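TfuA domain-containing protein (Methanosarcina acetivorans, PDB 6XP8) takes part in peptide backbone thioamidation, probably as a partner of a YcaO enzyme. Local coordinates at residues K96-E99 against W100-G104. Numbering follows the deposited sequence.
Sequences KVYE and WYRDG
With CG of W100 turned beside its own backbone N (chi1 -66°), the indole folds back along the helix under K96, whereas R102, its CG anti to N (chi1 -177°) and its chain bent at chi3, swings its guanidinium beside E99. A broad flat ring suits the first place: CB of K96 sits over the six-membered ring of W100, 4.1 Å from its centroid, a CH-pi contact, and K96 O lies above the same indole, offset toward the rim. That carbonyl also accepts W100 N at 2.9 Å, one of four successive i to i+4 bonds. V97 CG2 approaches W100 CZ3 at 4.3 Å. Were the indole cut back to an alanine, K96 CB would probably lose its ring face and a gap would open beside V97 CG2. On the buried side, the flat ring of Y101 suits branched V97 alongside, whose CG1 meets Y101 CE2 at 3.7 Å. R102 forms a side-on salt bridge with D103, NE reaching OD1 at 2.8 Å and NH2 meeting OD2 nearly straight (173°). One guanidinium face rests on aliphatic CG of E99, and a water joins R102 NH1 to Y98 OH, also hydrogen-bonded to D87 OD2. G104, lacking a CB to hinder positive phi, suits the Schellman motif ending the helix. Helix 96-102 follows strand 92-93, an outermost strand of the parallel sheet. At its N-terminal end the backbone N-H groups of K96 and V97 hydrogen-bond to the carboxylate of D202, in helix 198-215; V97, Y98 and Y101 pack on helix 78-86, while V97 and W100 also touch helix 128-140.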
ATOM      1  N   LYS A  96      -8.056  -2.070  -4.684  1.00 16.19           N
ATOM      2  CA  LYS A  96      -8.810  -0.825  -4.478  1.00 16.56           C
ATOM      3  C   LYS A  96      -7.953   0.442  -4.575  1.00 15.85           C
ATOM      4  O   LYS A  96      -8.398   1.454  -5.136  1.00 15.69           O
ATOM      5  CB  LYS A  96      -9.569  -0.860  -3.140  1.00 18.03           C
ATOM      6  CG  LYS A  96     -10.570  -2.009  -2.990  1.00 19.70           C
ATOM      7  CD  LYS A  96     -11.843  -1.835  -3.811  1.00 21.78           C
ATOM      8  CE  LYS A  96     -12.916  -2.830  -3.382  1.00 22.75           C
ATOM      9  NZ  LYS A  96     -14.040  -2.936  -4.360  1.00 24.48           N
ATOM     10  N   VAL A  97      -6.730   0.386  -4.043  1.00 15.46           N
ATOM     11  CA  VAL A  97      -5.826   1.545  -4.066  1.00 14.88           C
ATOM     12  C   VAL A  97      -5.524   1.931  -5.520  1.00 14.96           C
ATOM     13  O   VAL A  97      -5.589   3.111  -5.874  1.00 15.10           O
ATOM     14  CB  VAL A  97      -4.537   1.324  -3.225  1.00 14.68           C
ATOM     15  CG1 VAL A  97      -3.645   2.555  -3.259  1.00 14.46           C
ATOM     16  CG2 VAL A  97      -4.883   1.008  -1.775  1.00 14.87           C
ATOM     17  N   TYR A  98      -5.237   0.932  -6.357  1.00 15.45           N
ATOM     18  CA  TYR A  98      -5.062   1.145  -7.791  1.00 15.90           C
ATOM     19  C   TYR A  98      -6.299   1.796  -8.425  1.00 16.35           C
ATOM     20  O   TYR A  98      -6.173   2.779  -9.157  1.00 16.34           O
ATOM     21  CB  TYR A  98      -4.734  -0.168  -8.514  1.00 15.77           C
ATOM     22  CG  TYR A  98      -4.934  -0.085 -10.017  1.00 15.92           C
ATOM     23  CD1 TYR A  98      -4.101   0.712 -10.814  1.00 15.93           C
ATOM     24  CD2 TYR A  98      -5.975  -0.789 -10.635  1.00 16.04           C
ATOM     25  CE1 TYR A  98      -4.296   0.799 -12.191  1.00 16.15           C
ATOM     26  CE2 TYR A  98      -6.169  -0.718 -12.009  1.00 16.38           C
ATOM     27  CZ  TYR A  98      -5.335   0.074 -12.777  1.00 16.28           C
ATOM     28  OH  TYR A  98      -5.538   0.135 -14.139  1.00 17.17           O
ATOM     29  N   GLU A  99      -7.475   1.225  -8.152  1.00 17.41           N
ATOM     30  CA  GLU A  99      -8.749   1.749  -8.656  1.00 18.89           C
ATOM     31  C   GLU A  99      -8.964   3.220  -8.290  1.00 18.66           C
ATOM     32  O   GLU A  99      -9.340   4.024  -9.150  1.00 18.73           O
ATOM     33  CB  GLU A  99      -9.920   0.892  -8.171  1.00 20.50           C
ATOM     34  CG  GLU A  99      -9.998  -0.478  -8.837  1.00 22.89           C
ATOM     35  CD  GLU A  99     -10.888  -1.474  -8.104  1.00 24.84           C
ATOM     36  OE1 GLU A  99     -11.601  -1.097  -7.142  1.00 26.29           O
ATOM     37  OE2 GLU A  99     -10.874  -2.658  -8.503  1.00 26.15           O
ATOM     38  N   TRP A 100      -8.702   3.565  -7.029  1.00 18.04           N
ATOM     39  CA  TRP A 100      -8.838   4.951  -6.561  1.00 18.17           C
ATOM     40  C   TRP A 100      -7.885   5.923  -7.256  1.00 17.39           C
ATOM     41  O   TRP A 100      -8.291   7.029  -7.607  1.00 17.35           O
ATOM     42  CB  TRP A 100      -8.685   5.047  -5.041  1.00 19.24           C
ATOM     43  CG  TRP A 100      -9.768   4.373  -4.244  1.00 21.02           C
ATOM     44  CD1 TRP A 100     -11.100   4.296  -4.555  1.00 21.32           C
ATOM     45  CD2 TRP A 100      -9.614   3.716  -2.983  1.00 21.97           C
ATOM     46  NE1 TRP A 100     -11.779   3.617  -3.574  1.00 22.62           N
ATOM     47  CE2 TRP A 100     -10.894   3.248  -2.596  1.00 22.63           C
ATOM     48  CE3 TRP A 100      -8.515   3.463  -2.144  1.00 22.99           C
ATOM     49  CZ2 TRP A 100     -11.108   2.540  -1.402  1.00 23.27           C
ATOM     50  CZ3 TRP A 100      -8.726   2.758  -0.954  1.00 23.43           C
ATOM     51  CH2 TRP A 100     -10.015   2.304  -0.600  1.00 23.54           C
ATOM     52  N   TYR A 101      -6.629   5.511  -7.459  1.00 16.80           N
ATOM     53  CA  TYR A 101      -5.661   6.318  -8.218  1.00 16.86           C
ATOM     54  C   TYR A 101      -6.104   6.488  -9.674  1.00 17.18           C
ATOM     55  O   TYR A 101      -6.089   7.603 -10.203  1.00 16.88           O
ATOM     56  CB  TYR A 101      -4.257   5.698  -8.184  1.00 16.48           C
ATOM     57  CG  TYR A 101      -3.395   6.031  -6.980  1.00 16.71           C
ATOM     58  CD1 TYR A 101      -3.130   7.363  -6.613  1.00 16.67           C
ATOM     59  CD2 TYR A 101      -2.794   5.007  -6.233  1.00 16.69           C
ATOM     60  CE1 TYR A 101      -2.334   7.659  -5.511  1.00 16.80           C
ATOM     61  CE2 TYR A 101      -1.987   5.295  -5.135  1.00 16.53           C
ATOM     62  CZ  TYR A 101      -1.756   6.618  -4.785  1.00 16.72           C
ATOM     63  OH  TYR A 101      -0.957   6.898  -3.703  1.00 16.64           O
ATOM     64  N   ARG A 102      -6.497   5.374 -10.299  1.00 17.57           N
ATOM     65  CA  ARG A 102      -6.964   5.337 -11.693  1.00 18.22           C
ATOM     66  C   ARG A 102      -8.108   6.328 -11.947  1.00 18.78           C
ATOM     67  O   ARG A 102      -8.094   7.062 -12.942  1.00 18.57           O
ATOM     68  CB  ARG A 102      -7.395   3.905 -12.057  1.00 18.52           C
ATOM     69  CG  ARG A 102      -7.848   3.695 -13.497  1.00 18.88           C
ATOM     70  CD  ARG A 102      -8.660   2.413 -13.647  1.00 18.98           C
ATOM     71  NE  ARG A 102      -9.872   2.426 -12.821  1.00 19.99           N
ATOM     72  CZ  ARG A 102     -10.559   1.345 -12.448  1.00 20.30           C
ATOM     73  NH1 ARG A 102     -10.174   0.128 -12.818  1.00 21.10           N
ATOM     74  NH2 ARG A 102     -11.637   1.484 -11.684  1.00 20.34           N
ATOM     75  N   ASP A 103      -9.065   6.353 -11.022  1.00 19.55           N
ATOM     76  CA  ASP A 103     -10.301   7.127 -11.166  1.00 20.64           C
ATOM     77  C   ASP A 103     -10.225   8.531 -10.555  1.00 21.45           C
ATOM     78  O   ASP A 103     -11.229   9.267 -10.529  1.00 21.82           O
ATOM     79  CB  ASP A 103     -11.476   6.332 -10.579  1.00 20.86           C
ATOM     80  CG  ASP A 103     -11.708   4.999 -11.294  1.00 20.97           C
ATOM     81  OD1 ASP A 103     -11.275   4.841 -12.457  1.00 21.63           O
ATOM     82  OD2 ASP A 103     -12.327   4.106 -10.688  1.00 21.56           O
ATOM     83  N   GLY A 104      -9.038   8.904 -10.076  1.00 21.93           N
ATOM     84  CA  GLY A 104      -8.810  10.210  -9.449  1.00 21.83           C
ATOM     85  C   GLY A 104      -9.507  10.408  -8.115  1.00 21.92           C
ATOM     86  O   GLY A 104      -9.696  11.546  -7.678  1.00 23.06           O
TER
HETATM   87  O   HOH W   1      -8.348  -0.787 -14.943  1.00 28.00           O